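Local coordinates for viral macrophage inflammatory protein-II (PDB 2FHT), which binds a wide range of chemokine receptors, CXCR4 among them, and thereby blocks infection by several strains of HIV-1, at residues K10-Y15 / C35-I41; V23-Y29 / V40-R46. One frame throughout, in Å; residues are numbered along the deposited sequence.

Contact 1. Residues K10-Y15 / C35-I41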
loop_
_atom_site.group_PDB
_atom_site.type_symbol
_atom_site.label_atom_id
_atom_site.label_comp_id
_atom_site.label_asym_id
_atom_site.label_seq_id
_atom_site.Cartn_x
_atom_site.Cartn_y
_atom_site.Cartn_z
ATOM N N LYS A 10 -1.454 5.839 -9.539
ATOM C CA LYS A 10 -2.259 5.484 -8.361
ATOM C C LYS A 10 -1.656 6.115 -7.120
ATOM O O LYS A 10 -0.510 5.826 -6.782
ATOM C CB LYS A 10 -2.305 3.972 -8.142
ATOM C CG LYS A 10 -3.277 3.218 -9.006
ATOM C CD LYS A 10 -3.388 1.750 -8.554
ATOM C CE LYS A 10 -2.305 0.840 -9.151
ATOM N NZ LYS A 10 -0.915 1.082 -8.627
ATOM N N CYS A 11 -2.416 6.979 -6.451
ATOM C CA CYS A 11 -1.953 7.642 -5.231
ATOM C C CYS A 11 -2.930 7.412 -4.096
ATOM O O CYS A 11 -4.109 7.171 -4.333
ATOM C CB CYS A 11 -1.818 9.148 -5.435
ATOM S SG CYS A 11 -0.486 9.632 -6.569
ATOM N N CYS A 12 -2.426 7.475 -2.866
ATOM C CA CYS A 12 -3.237 7.305 -1.670
ATOM C C CYS A 12 -3.678 8.672 -1.149
ATOM O O CYS A 12 -2.890 9.453 -0.628
ATOM C CB CYS A 12 -2.471 6.487 -0.619
ATOM S SG CYS A 12 -2.302 4.750 -1.156
ATOM N N LEU A 13 -4.948 8.972 -1.356
ATOM C CA LEU A 13 -5.503 10.244 -0.933
ATOM C C LEU A 13 -6.106 10.149 0.455
ATOM O O LEU A 13 -6.642 11.122 0.962
ATOM C CB LEU A 13 -6.544 10.707 -1.948
ATOM C CG LEU A 13 -6.023 10.805 -3.385
ATOM C CD1 LEU A 13 -7.117 11.372 -4.300
ATOM C CD2 LEU A 13 -4.785 11.698 -3.391
ATOM N N GLY A 14 -5.948 8.981 1.073
ATOM C CA GLY A 14 -6.467 8.708 2.405
ATOM C C GLY A 14 -5.899 7.370 2.855
ATOM O O GLY A 14 -5.376 6.603 2.038
ATOM N N TYR A 15 -6.028 7.048 4.135
ATOM C CA TYR A 15 -5.469 5.800 4.654
ATOM C C TYR A 15 -6.429 4.915 5.463
ATOM O O TYR A 15 -7.390 5.402 6.066
ATOM C CB TYR A 15 -4.291 6.133 5.562
ATOM C CG TYR A 15 -3.286 7.092 5.002
ATOM C CD1 TYR A 15 -2.535 6.767 3.886
ATOM C CD2 TYR A 15 -2.995 8.267 5.664
ATOM C CE1 TYR A 15 -1.503 7.579 3.451
ATOM C CE2 TYR A 15 -1.971 9.089 5.239
ATOM C CZ TYR A 15 -1.221 8.737 4.136
ATOM O OH TYR A 15 -0.175 9.543 3.729
ATOM N N CYS A 35 3.545 11.302 -5.669
ATOM C CA CYS A 35 2.223 11.475 -5.046
ATOM C C CYS A 35 2.415 12.417 -3.863
ATOM O O CYS A 35 3.467 12.400 -3.212
ATOM C CB CYS A 35 1.662 10.155 -4.495
ATOM S SG CYS A 35 1.174 8.888 -5.695
ATOM N N SER A 36 1.382 13.186 -3.544
ATOM C CA SER A 36 1.469 14.130 -2.431
ATOM C C SER A 36 1.631 13.403 -1.111
ATOM O O SER A 36 2.587 13.640 -0.383
ATOM C CB SER A 36 0.238 15.034 -2.382
ATOM O OG SER A 36 0.463 16.135 -1.517
ATOM N N LYS A 37 0.695 12.515 -0.806
ATOM C CA LYS A 37 0.746 11.760 0.435
ATOM C C LYS A 37 1.600 10.528 0.233
ATOM O O LYS A 37 1.437 9.819 -0.740
ATOM C CB LYS A 37 -0.667 11.352 0.873
ATOM C CG LYS A 37 -1.506 12.508 1.397
ATOM C CD LYS A 37 -3.005 12.217 1.486
ATOM C CE LYS A 37 -3.351 11.197 2.551
ATOM N NZ LYS A 37 -3.217 9.817 2.018
ATOM N N PRO A 38 2.606 10.331 1.086
ATOM C CA PRO A 38 3.467 9.152 0.960
ATOM C C PRO A 38 2.715 7.897 1.421
ATOM O O PRO A 38 2.409 7.750 2.620
ATOM C CB PRO A 38 4.616 9.475 1.916
ATOM C CG PRO A 38 3.967 10.334 2.957
ATOM C CD PRO A 38 3.104 11.248 2.123
ATOM N N GLY A 39 2.492 6.959 0.507
ATOM C CA GLY A 39 1.766 5.763 0.891
ATOM C C GLY A 39 2.176 4.438 0.301
ATOM O O GLY A 39 3.079 4.343 -0.511
ATOM N N VAL A 40 1.603 3.377 0.843
ATOM C CA VAL A 40 1.860 2.039 0.331
ATOM C C VAL A 40 0.512 1.382 0.128
ATOM O O VAL A 40 -0.449 1.701 0.823
ATOM C CB VAL A 40 2.733 1.158 1.278
ATOM C CG1 VAL A 40 4.162 1.715 1.406
ATOM C CG2 VAL A 40 2.083 1.016 2.613
ATOM N N ILE A 41 0.417 0.532 -0.879
ATOM C CA ILE A 41 -0.822 -0.177 -1.150
ATOM C C ILE A 41 -0.679 -1.662 -0.799
ATOM O O ILE A 41 0.227 -2.334 -1.294
ATOM C CB ILE A 41 -1.223 -0.049 -2.641
ATOM C CG1 ILE A 41 -1.443 1.428 -3.003
ATOM C CG2 ILE A 41 -2.461 -0.884 -2.926
ATOM C CD1 ILE A 41 -1.488 1.731 -4.525
HETATM O O HOH W 1 0.270 7.898 -2.297
#
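C11 and C35 are joined by a disulfide, one of the two that define the chemokine fold, and C11 belongs to the adjacent cysteine pair that marks the CC family. The bridge has a chi3 of -85°, close to the perpendicular setting a disulfide prefers. In both cysteines SG lies beside the backbone N and opposite the carbonyl carbon, which turns each sulfur toward the other segment, where C11 SG and C35 SG bond. C12, the next residue, sends its sulfur to C51; on the way C12 SG rests 3.9 Å from I41 CG1, a fitting neighbour for a buried, apolar sulfur.

The polar half of the contact belongs to K37. Its NZ donates a hydrogen bond of 2.7 Å to C12 O, approaching from above the carbonyl plane rather than along a lone pair. K37 NZ also sits over one face of the Y15 ring, 3.3 Å from its centroid, in a cation-pi interaction, and CE adds a CH-pi contact to that face. Bends at chi3 (68°) and chi4 (-85°) curl the lysine into this niche, where a long chain with a charged end can serve a carbonyl and a pi cloud at once. The tyrosine hydroxyl meanwhile lies alongside the lysine, with Y15 OH 3.4 Å from K37 CB.

A water completes the link, accepting from C12 N at 2.8 Å and donating to K37 O at 2.7 Å, which joins two backbones too far apart at this point to bond directly.

The loop 10-15 is thus fastened to the start of strand 39-44, the middle strand of the sheet, with strand 49-53 supplying C51 on one flank and strand 25-30 pairing on the other.

Contact 2. Residues V23-Y29 / V40-R46; sequences VLLSSWY and VIFLTKR
V23 receives, through its carbonyl O, a short 2.5 Å hydrogen bond from K45 NZ, whose extended chain runs back along the 3-10 turn at 23-24; the donor stands above the carbonyl plane. L24 O takes a 2.6 Å backbone bond from K45 N. L25 enters the strand opposite T44 as a non-hydrogen-bonded pair, and its CG packs near F42 CB.

S26 and S27 then both face L43, a classic beta bulge. L43 O accepts a 2.7 Å bond from S26 N and a weak one from S27 N, with a further weak bond from S26 OG. Small serines suit this irregular place: S27 OG, in the crowded position between backbone N and carbonyl carbon (chi1 59°), touches L43 CD1. L43 N returns a bond to S27 O.

W28 pairs with F42, their rings oblique with planes at 52°; W28 CB meets F42 CD2 at 3.6 Å, and CZ3 reaches V40 CG1. Y29 and I41 form a hydrogen-bonded pair with their side chains on the same face of the sheet. I41 CB sits over one face of the Y29 ring, 3.9 Å from its centroid, whereas L43 CG meets the ring edge in plane.

Backbone bonding therefore sets the register of the hairpin, and the side chains divide its two faces: L25, W28 and F42 turn an apolar surface to helix 57-65 and the chain end beyond it, while Y29, I41 and L43 pack together beside S27 on a mixed, partly exposed face, where the Y29 hydroxyl is weakly hydrogen-bonded to K10.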
loop_
_atom_site.group_PDB
_atom_site.type_symbol
_atom_site.label_atom_id
_atom_site.label_comp_id
_atom_site.label_asym_id
_atom_site.label_seq_id
_atom_site.Cartn_x
_atom_site.Cartn_y
_atom_site.Cartn_z
ATOM N N VAL A 23 -2.752 -11.957 7.840
ATOM C CA VAL A 23 -3.376 -13.147 7.248
ATOM C C VAL A 23 -4.418 -12.834 6.177
ATOM O O VAL A 23 -4.865 -13.726 5.463
ATOM C CB VAL A 23 -3.932 -14.102 8.370
ATOM C CG1 VAL A 23 -4.751 -15.253 7.781
ATOM C CG2 VAL A 23 -2.767 -14.671 9.187
ATOM N N LEU A 24 -4.797 -11.566 6.062
ATOM C CA LEU A 24 -5.759 -11.146 5.044
ATOM C C LEU A 24 -5.018 -10.678 3.768
ATOM O O LEU A 24 -5.570 -10.722 2.660
ATOM C CB LEU A 24 -6.605 -9.993 5.599
ATOM C CG LEU A 24 -7.865 -9.493 4.868
ATOM C CD1 LEU A 24 -8.925 -10.598 4.816
ATOM C CD2 LEU A 24 -8.426 -8.248 5.592
ATOM N N LEU A 25 -3.746 -10.297 3.948
ATOM C CA LEU A 25 -2.872 -9.737 2.907
ATOM C C LEU A 25 -1.883 -10.640 2.189
ATOM O O LEU A 25 -1.246 -11.499 2.795
ATOM C CB LEU A 25 -2.070 -8.592 3.502
ATOM C CG LEU A 25 -2.711 -7.298 4.013
ATOM C CD1 LEU A 25 -4.190 -7.225 3.741
ATOM C CD2 LEU A 25 -2.407 -7.103 5.472
ATOM N N SER A 26 -1.651 -10.334 0.919
ATOM C CA SER A 26 -0.715 -11.102 0.126
ATOM C C SER A 26 0.628 -10.388 -0.144
ATOM O O SER A 26 1.690 -10.996 -0.007
ATOM C CB SER A 26 -1.375 -11.567 -1.177
ATOM O OG SER A 26 -1.327 -10.570 -2.177
ATOM N N SER A 27 0.593 -9.093 -0.443
ATOM C CA SER A 27 1.809 -8.333 -0.729
ATOM C C SER A 27 1.521 -6.849 -0.687
ATOM O O SER A 27 0.421 -6.425 -0.325
ATOM C CB SER A 27 2.328 -8.678 -2.131
ATOM O OG SER A 27 1.351 -8.377 -3.123
ATOM N N TRP A 28 2.503 -6.044 -1.065
ATOM C CA TRP A 28 2.297 -4.601 -1.074
ATOM C C TRP A 28 3.193 -3.958 -2.126
ATOM O O TRP A 28 4.121 -4.593 -2.630
ATOM C CB TRP A 28 2.618 -3.997 0.303
ATOM C CG TRP A 28 4.086 -4.092 0.699
ATOM C CD1 TRP A 28 4.721 -5.165 1.265
ATOM C CD2 TRP A 28 5.081 -3.077 0.558
ATOM N NE1 TRP A 28 6.039 -4.874 1.484
ATOM C CE2 TRP A 28 6.288 -3.600 1.067
ATOM C CE3 TRP A 28 5.065 -1.767 0.050
ATOM C CZ2 TRP A 28 7.474 -2.863 1.078
ATOM C CZ3 TRP A 28 6.240 -1.042 0.061
ATOM C CH2 TRP A 28 7.430 -1.588 0.577
ATOM N N TYR A 29 2.900 -2.705 -2.473
ATOM C CA TYR A 29 3.729 -1.976 -3.420
ATOM C C TYR A 29 3.630 -0.506 -3.069
ATOM O O TYR A 29 2.602 -0.064 -2.540
ATOM C CB TYR A 29 3.325 -2.258 -4.866
ATOM C CG TYR A 29 1.887 -1.984 -5.199
ATOM C CD1 TYR A 29 0.920 -2.981 -5.074
ATOM C CD2 TYR A 29 1.501 -0.753 -5.715
ATOM C CE1 TYR A 29 -0.404 -2.761 -5.464
ATOM C CE2 TYR A 29 0.192 -0.523 -6.112
ATOM C CZ TYR A 29 -0.758 -1.527 -5.987
ATOM O OH TYR A 29 -2.050 -1.291 -6.406
ATOM N N VAL A 40 1.603 3.377 0.843
ATOM C CA VAL A 40 1.860 2.039 0.331
ATOM C C VAL A 40 0.512 1.382 0.128
ATOM O O VAL A 40 -0.449 1.701 0.823
ATOM C CB VAL A 40 2.733 1.158 1.278
ATOM C CG1 VAL A 40 4.162 1.715 1.406
ATOM C CG2 VAL A 40 2.083 1.016 2.613
ATOM N N ILE A 41 0.417 0.532 -0.879
ATOM C CA ILE A 41 -0.822 -0.177 -1.150
ATOM C C ILE A 41 -0.679 -1.662 -0.799
ATOM O O ILE A 41 0.227 -2.334 -1.294
ATOM C CB ILE A 41 -1.223 -0.049 -2.641
ATOM C CG1 ILE A 41 -1.443 1.428 -3.003
ATOM C CG2 ILE A 41 -2.461 -0.884 -2.926
ATOM C CD1 ILE A 41 -1.488 1.731 -4.525
ATOM N N PHE A 42 -1.521 -2.149 0.110
ATOM C CA PHE A 42 -1.504 -3.561 0.470
ATOM C C PHE A 42 -2.464 -4.302 -0.445
ATOM O O PHE A 42 -3.526 -3.777 -0.788
ATOM C CB PHE A 42 -1.916 -3.783 1.935
ATOM C CG PHE A 42 -0.868 -3.380 2.924
ATOM C CD1 PHE A 42 -0.987 -2.194 3.635
ATOM C CD2 PHE A 42 0.291 -4.147 3.081
ATOM C CE1 PHE A 42 0.024 -1.780 4.484
ATOM C CE2 PHE A 42 1.308 -3.739 3.925
ATOM C CZ PHE A 42 1.185 -2.553 4.626
ATOM N N LEU A 43 -2.046 -5.461 -0.933
ATOM C CA LEU A 43 -2.895 -6.274 -1.779
ATOM C C LEU A 43 -3.414 -7.362 -0.882
ATOM O O LEU A 43 -2.634 -8.031 -0.207
ATOM C CB LEU A 43 -2.106 -6.873 -2.943
ATOM C CG LEU A 43 -1.721 -5.853 -4.016
ATOM C CD1 LEU A 43 -0.765 -6.473 -5.008
ATOM C CD2 LEU A 43 -2.984 -5.373 -4.735
ATOM N N THR A 44 -4.728 -7.469 -0.768
ATOM C CA THR A 44 -5.300 -8.500 0.087
ATOM C C THR A 44 -5.402 -9.800 -0.689
ATOM O O THR A 44 -5.245 -9.809 -1.923
ATOM C CB THR A 44 -6.680 -8.079 0.680
ATOM O OG1 THR A 44 -7.689 -8.058 -0.343
ATOM C CG2 THR A 44 -6.566 -6.677 1.332
ATOM N N LYS A 45 -5.529 -10.909 0.038
ATOM C CA LYS A 45 -5.654 -12.220 -0.592
ATOM C C LYS A 45 -6.965 -12.244 -1.382
ATOM O O LYS A 45 -7.057 -12.866 -2.429
ATOM C CB LYS A 45 -5.619 -13.317 0.470
ATOM C CG LYS A 45 -4.300 -13.397 1.236
ATOM C CD LYS A 45 -4.367 -14.383 2.410
ATOM C CE LYS A 45 -3.017 -14.464 3.118
ATOM N NZ LYS A 45 -3.039 -15.145 4.446
ATOM N N ARG A 46 -7.969 -11.539 -0.871
ATOM C CA ARG A 46 -9.272 -11.419 -1.524
ATOM C C ARG A 46 -9.152 -10.682 -2.871
ATOM O O ARG A 46 -10.048 -10.769 -3.710
ATOM C CB ARG A 46 -10.233 -10.657 -0.600
ATOM C CG ARG A 46 -11.549 -10.203 -1.244
ATOM C CD ARG A 46 -12.285 -9.229 -0.330
ATOM N NE ARG A 46 -13.465 -8.621 -0.947
ATOM C CZ ARG A 46 -13.916 -7.403 -0.650
ATOM N NH1 ARG A 46 -13.284 -6.652 0.250
ATOM N NH2 ARG A 46 -15.011 -6.937 -1.234
#

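How the contacts relate
Strand 39-44 serves both contacts, and V40 and I41 belong to each. Contact 1 joins an irregular loop to the strand's beginning, so it relies on a disulfide, a water and a lysine that adds a hydrogen bond and a cation-pi interaction. Contact 2 joins two neighbouring strands, so antiparallel backbone bonding, interrupted by one beta bulge, and apolar side chains carry it. Both are partly buried: C12, C35 and I41 are buried in contact 1 while K10 and L13 are exposed, and most strand residues of contact 2 are better covered than V23, L24 and K45 at the end away from the hairpin connection. The contacts lie on opposite sides of the chain's centre, yet K10 NZ packs 3.2 Å from Y29 CE2.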